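Local coordinates for protein thiol-disulfide isomerase and thioredoxins (Corynebacterium glutamicum, PDB 3LOR) that probably acts as a thioredoxin-like oxidoreductase, exchanging thiols and disulfides through a pair of cysteines at the start of a helix, at residues 29-42 with 118-130. Sequence-based numbering, arbitrary orientation.
Sequences RGKVVVVEVFQMLC and LEGTPSIILADRK
Arg129 lays its aliphatic chain along Gly30 and returns a bond to it. Arg129 NH1 gives a rather long hydrogen bond to Gly30 O (3.3 Å), which lies at the edge of the guanidinium, in its plane; a bend at chi3 (-147°) turns the group that way, while NH2 is held by Leu154 O. Gly30 N in turn donates to Arg129 O at 2.8 Å, so both peptide polar atoms of the glycine are engaged. Glycine suits its backbone angles (phi 87°), where a CB would jam against the preceding carbonyl. From here strands 32-38 and 123-127 run antiparallel, six backbone hydrogen bonds linking Val33 with Ala127, Val35 with Ile125 and Val37 with Ser123. They are neighbouring strands of the thioredoxin-fold sheet, 32-38 lying between 65-71 and 123-127, and beta-branched valines and isoleucines fit such extended, buried backbone. At the far end Val37 CB lies beside Ser123 CB (4.0 Å), and Val37 meets Leu118 tip to tip, CG1 to CD1 at 3.7 Å. Thr121, followed by the cis peptide of Pro122, characteristic of thioredoxins, splits its two branches: CG2 packs on Phe38 C (3.7 Å), whereas OG1, between backbone N and carbonyl carbon (chi1 59°), faces Cys42 SG at 3.8 Å. That cysteine caps the following helix and, with Cys45, forms a CxxC consistent with a redox site, against which Pro122 CD also rests, 4.0 Å from Cys42 SG.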
loop_
_atom_site.group_PDB
_atom_site.type_symbol
_atom_site.label_atom_id
_atom_site.label_comp_id
_atom_site.label_asym_id
_atom_site.label_seq_id
_atom_site.Cartn_x
_atom_site.Cartn_y
_atom_site.Cartn_z
ATOM N N ARG A 29 -3.408 30.465 -18.083
ATOM C CA ARG A 29 -3.434 30.127 -19.477
ATOM C C ARG A 29 -2.085 29.625 -19.974
ATOM O O ARG A 29 -1.071 30.101 -19.584
ATOM C CB ARG A 29 -3.956 31.276 -20.328
ATOM C CG ARG A 29 -3.982 30.948 -21.798
ATOM C CD ARG A 29 -4.731 31.929 -22.652
ATOM N NE ARG A 29 -6.105 31.516 -22.821
ATOM C CZ ARG A 29 -6.633 31.017 -23.927
ATOM N NH1 ARG A 29 -7.903 30.669 -23.934
ATOM N NH2 ARG A 29 -5.922 30.881 -25.031
ATOM N N GLY A 30 -2.133 28.614 -20.814
ATOM C CA GLY A 30 -0.969 27.894 -21.243
ATOM C C GLY A 30 -0.552 26.749 -20.357
ATOM O O GLY A 30 0.426 26.134 -20.621
ATOM N N LYS A 31 -1.314 26.487 -19.313
ATOM C CA LYS A 31 -1.078 25.417 -18.367
ATOM C C LYS A 31 -2.298 24.549 -18.245
ATOM O O LYS A 31 -3.400 25.009 -18.349
ATOM C CB LYS A 31 -0.809 25.979 -16.991
ATOM C CG LYS A 31 0.579 26.022 -16.584
ATOM C CD LYS A 31 1.231 27.252 -17.031
ATOM C CE LYS A 31 0.742 28.383 -16.271
ATOM N NZ LYS A 31 1.539 29.561 -16.599
ATOM N N VAL A 32 -2.066 23.284 -17.999
ATOM C CA VAL A 32 -3.104 22.395 -17.556
ATOM C C VAL A 32 -3.467 22.714 -16.120
ATOM O O VAL A 32 -2.623 22.932 -15.327
ATOM C CB VAL A 32 -2.693 20.938 -17.725
ATOM C CG1 VAL A 32 -3.704 20.039 -17.175
ATOM C CG2 VAL A 32 -2.463 20.631 -19.126
ATOM N N VAL A 33 -4.739 22.741 -15.799
ATOM C CA VAL A 33 -5.166 23.084 -14.466
ATOM C C VAL A 33 -5.822 21.929 -13.780
ATOM O O VAL A 33 -6.699 21.311 -14.303
ATOM C CB VAL A 33 -6.083 24.298 -14.421
ATOM C CG1 VAL A 33 -6.385 24.675 -13.062
ATOM C CG2 VAL A 33 -5.522 25.422 -15.126
ATOM N N VAL A 34 -5.366 21.640 -12.589
ATOM C CA VAL A 34 -5.978 20.621 -11.796
ATOM C C VAL A 34 -6.636 21.260 -10.613
ATOM O O VAL A 34 -5.980 21.844 -9.822
ATOM C CB VAL A 34 -4.936 19.600 -11.307
ATOM C CG1 VAL A 34 -5.531 18.566 -10.457
ATOM C CG2 VAL A 34 -4.235 19.011 -12.423
ATOM N N VAL A 35 -7.929 21.129 -10.475
ATOM C CA VAL A 35 -8.578 21.663 -9.324
ATOM C C VAL A 35 -9.085 20.554 -8.448
ATOM O O VAL A 35 -9.877 19.767 -8.864
ATOM C CB VAL A 35 -9.745 22.599 -9.699
ATOM C CG1 VAL A 35 -10.302 23.231 -8.535
ATOM C CG2 VAL A 35 -9.340 23.604 -10.693
ATOM N N GLU A 36 -8.610 20.522 -7.227
ATOM C CA GLU A 36 -9.015 19.545 -6.263
ATOM C C GLU A 36 -10.070 20.132 -5.351
ATOM O O GLU A 36 -9.794 20.948 -4.550
ATOM C CB GLU A 36 -7.799 19.062 -5.475
ATOM C CG GLU A 36 -8.042 17.960 -4.504
ATOM C CD GLU A 36 -8.247 16.584 -5.141
ATOM O OE1 GLU A 36 -9.100 15.854 -4.697
ATOM O OE2 GLU A 36 -7.543 16.229 -6.074
ATOM N N VAL A 37 -11.284 19.664 -5.491
ATOM C CA VAL A 37 -12.404 20.130 -4.719
ATOM C C VAL A 37 -12.589 19.270 -3.482
ATOM O O VAL A 37 -12.805 18.108 -3.578
ATOM C CB VAL A 37 -13.678 20.116 -5.573
ATOM C CG1 VAL A 37 -14.791 20.748 -4.880
ATOM C CG2 VAL A 37 -13.475 20.782 -6.830
ATOM N N PHE A 38 -12.452 19.854 -2.316
ATOM C CA PHE A 38 -12.388 19.076 -1.112
ATOM C C PHE A 38 -13.101 19.649 0.087
ATOM O O PHE A 38 -13.403 20.798 0.131
ATOM C CB PHE A 38 -10.947 18.782 -0.746
ATOM C CG PHE A 38 -10.221 19.942 -0.206
ATOM C CD1 PHE A 38 -9.931 20.013 1.113
ATOM C CD2 PHE A 38 -9.840 20.972 -1.018
ATOM C CE1 PHE A 38 -9.279 21.062 1.590
ATOM C CE2 PHE A 38 -9.189 22.018 -0.534
ATOM C CZ PHE A 38 -8.907 22.080 0.761
ATOM N N GLN A 39 -13.335 18.803 1.062
ATOM C CA GLN A 39 -13.715 19.223 2.390
ATOM C C GLN A 39 -12.620 18.746 3.323
ATOM O O GLN A 39 -12.120 17.675 3.165
ATOM C CB GLN A 39 -15.082 18.673 2.806
ATOM C CG GLN A 39 -16.238 19.537 2.440
ATOM C CD GLN A 39 -17.578 19.033 2.890
ATOM O OE1 GLN A 39 -18.502 19.782 2.949
ATOM N NE2 GLN A 39 -17.681 17.780 3.205
HETATM N N MSE A 40 -12.252 19.556 4.287
HETATM C CA MSE A 40 -11.183 19.207 5.199
HETATM C C MSE A 40 -11.469 17.997 6.068
HETATM O O MSE A 40 -10.584 17.395 6.553
HETATM C CB MSE A 40 -10.721 20.399 6.034
HETATM C CG MSE A 40 -11.779 21.105 6.830
HETATM SE SE MSE A 40 -11.196 22.563 7.849
HETATM C CE MSE A 40 -10.006 21.652 8.909
ATOM N N LEU A 41 -12.731 17.690 6.273
ATOM C CA LEU A 41 -13.128 16.588 7.115
ATOM C C LEU A 41 -13.723 15.399 6.396
ATOM O O LEU A 41 -14.365 14.610 6.993
ATOM C CB LEU A 41 -14.036 17.033 8.251
ATOM C CG LEU A 41 -13.487 17.994 9.285
ATOM C CD1 LEU A 41 -14.463 18.564 10.189
ATOM C CD2 LEU A 41 -12.312 17.484 10.006
ATOM N N CYS A 42 -13.502 15.286 5.114
ATOM C CA CYS A 42 -13.991 14.189 4.338
ATOM C C CYS A 42 -12.864 13.190 4.166
ATOM O O CYS A 42 -11.786 13.530 3.805
ATOM C CB CYS A 42 -14.507 14.695 3.001
ATOM S SG CYS A 42 -14.507 13.532 1.727
ATOM N N LEU A 118 -21.239 19.526 -9.008
ATOM C CA LEU A 118 -20.498 18.472 -8.397
ATOM C C LEU A 118 -21.353 17.627 -7.498
ATOM O O LEU A 118 -22.197 18.100 -6.820
ATOM C CB LEU A 118 -19.283 19.007 -7.653
ATOM C CG LEU A 118 -18.463 20.048 -8.362
ATOM C CD1 LEU A 118 -17.397 20.551 -7.499
ATOM C CD2 LEU A 118 -17.902 19.552 -9.656
ATOM N N GLU A 119 -21.113 16.345 -7.552
ATOM C CA GLU A 119 -21.753 15.372 -6.731
ATOM C C GLU A 119 -21.377 15.443 -5.274
ATOM O O GLU A 119 -22.073 14.967 -4.461
ATOM C CB GLU A 119 -21.480 13.988 -7.271
ATOM C CG GLU A 119 -21.813 13.844 -8.693
ATOM C CD GLU A 119 -21.555 12.467 -9.236
ATOM O OE1 GLU A 119 -21.976 11.488 -8.608
ATOM O OE2 GLU A 119 -20.951 12.361 -10.308
ATOM N N GLY A 120 -20.244 16.025 -4.960
ATOM C CA GLY A 120 -19.737 16.045 -3.617
ATOM C C GLY A 120 -18.230 16.139 -3.626
ATOM O O GLY A 120 -17.671 16.545 -4.589
ATOM N N THR A 121 -17.605 15.746 -2.537
ATOM C CA THR A 121 -16.176 15.771 -2.432
ATOM C C THR A 121 -15.708 14.367 -2.134
ATOM O O THR A 121 -16.412 13.626 -1.531
ATOM C CB THR A 121 -15.670 16.748 -1.360
ATOM O OG1 THR A 121 -16.183 16.400 -0.098
ATOM C CG2 THR A 121 -16.031 18.151 -1.665
ATOM N N PRO A 122 -14.522 14.002 -2.572
ATOM C CA PRO A 122 -13.682 14.805 -3.441
ATOM C C PRO A 122 -14.100 14.823 -4.884
ATOM O O PRO A 122 -14.688 13.920 -5.368
ATOM C CB PRO A 122 -12.344 14.128 -3.315
ATOM C CG PRO A 122 -12.645 12.776 -2.967
ATOM C CD PRO A 122 -13.812 12.818 -2.099
ATOM N N SER A 123 -13.768 15.893 -5.557
ATOM C CA SER A 123 -13.896 15.977 -6.975
ATOM C C SER A 123 -12.661 16.568 -7.601
ATOM O O SER A 123 -11.973 17.318 -7.003
ATOM C CB SER A 123 -15.100 16.791 -7.361
ATOM O OG SER A 123 -16.244 16.046 -7.247
ATOM N N ILE A 124 -12.413 16.208 -8.837
ATOM C CA ILE A 124 -11.394 16.837 -9.622
ATOM C C ILE A 124 -11.957 17.508 -10.841
ATOM O O ILE A 124 -12.831 17.010 -11.455
ATOM C CB ILE A 124 -10.308 15.872 -10.001
ATOM C CG1 ILE A 124 -9.761 15.221 -8.773
ATOM C CG2 ILE A 124 -9.160 16.558 -10.542
ATOM C CD1 ILE A 124 -8.572 14.469 -9.046
ATOM N N ILE A 125 -11.461 18.675 -11.135
ATOM C CA ILE A 125 -11.743 19.319 -12.352
ATOM C C ILE A 125 -10.418 19.508 -13.060
ATOM O O ILE A 125 -9.505 20.073 -12.508
ATOM C CB ILE A 125 -12.414 20.681 -12.107
ATOM C CG1 ILE A 125 -13.700 20.542 -11.324
ATOM C CG2 ILE A 125 -12.671 21.387 -13.363
ATOM C CD1 ILE A 125 -14.243 21.797 -10.895
ATOM N N LEU A 126 -10.341 19.040 -14.290
ATOM C CA LEU A 126 -9.217 19.322 -15.156
ATOM C C LEU A 126 -9.573 20.261 -16.264
ATOM O O LEU A 126 -10.538 20.092 -16.905
ATOM C CB LEU A 126 -8.630 18.068 -15.743
ATOM C CG LEU A 126 -8.276 16.946 -14.806
ATOM C CD1 LEU A 126 -8.002 15.729 -15.534
ATOM C CD2 LEU A 126 -7.194 17.283 -13.893
ATOM N N ALA A 127 -8.774 21.279 -16.431
ATOM C CA ALA A 127 -8.882 22.179 -17.543
ATOM C C ALA A 127 -7.626 22.156 -18.377
ATOM O O ALA A 127 -6.569 21.900 -17.896
ATOM C CB ALA A 127 -9.179 23.543 -17.091
ATOM N N ASP A 128 -7.791 22.424 -19.655
ATOM C CA ASP A 128 -6.693 22.451 -20.602
ATOM C C ASP A 128 -5.933 23.764 -20.654
ATOM O O ASP A 128 -6.218 24.650 -19.949
ATOM C CB ASP A 128 -7.100 21.971 -21.988
ATOM C CG ASP A 128 -8.117 22.848 -22.648
ATOM O OD1 ASP A 128 -8.922 22.332 -23.383
ATOM O OD2 ASP A 128 -8.136 24.039 -22.434
ATOM N N ARG A 129 -4.973 23.836 -21.542
ATOM C CA ARG A 129 -4.121 24.998 -21.753
ATOM C C ARG A 129 -4.845 26.269 -22.222
ATOM O O ARG A 129 -4.368 27.337 -22.022
ATOM C CB ARG A 129 -2.965 24.665 -22.673
ATOM C CG ARG A 129 -1.976 23.730 -22.083
ATOM C CD ARG A 129 -0.730 23.752 -22.870
ATOM N NE ARG A 129 -0.025 22.498 -22.917
ATOM C CZ ARG A 129 1.053 22.247 -22.216
ATOM N NH1 ARG A 129 1.509 23.141 -21.394
ATOM N NH2 ARG A 129 1.649 21.095 -22.311
ATOM N N LYS A 130 -6.016 26.120 -22.798
ATOM C CA LYS A 130 -6.845 27.274 -23.105
ATOM C C LYS A 130 -7.876 27.584 -22.039
ATOM O O LYS A 130 -8.689 28.432 -22.218
ATOM C CB LYS A 130 -7.496 27.190 -24.466
ATOM C CG LYS A 130 -6.794 26.351 -25.405
ATOM C CD LYS A 130 -6.381 27.107 -26.580
ATOM C CE LYS A 130 -6.448 26.239 -27.809
ATOM N NZ LYS A 130 -5.712 26.749 -28.968
HETATM O O HOH W 1 -7.571 31.077 -20.316
#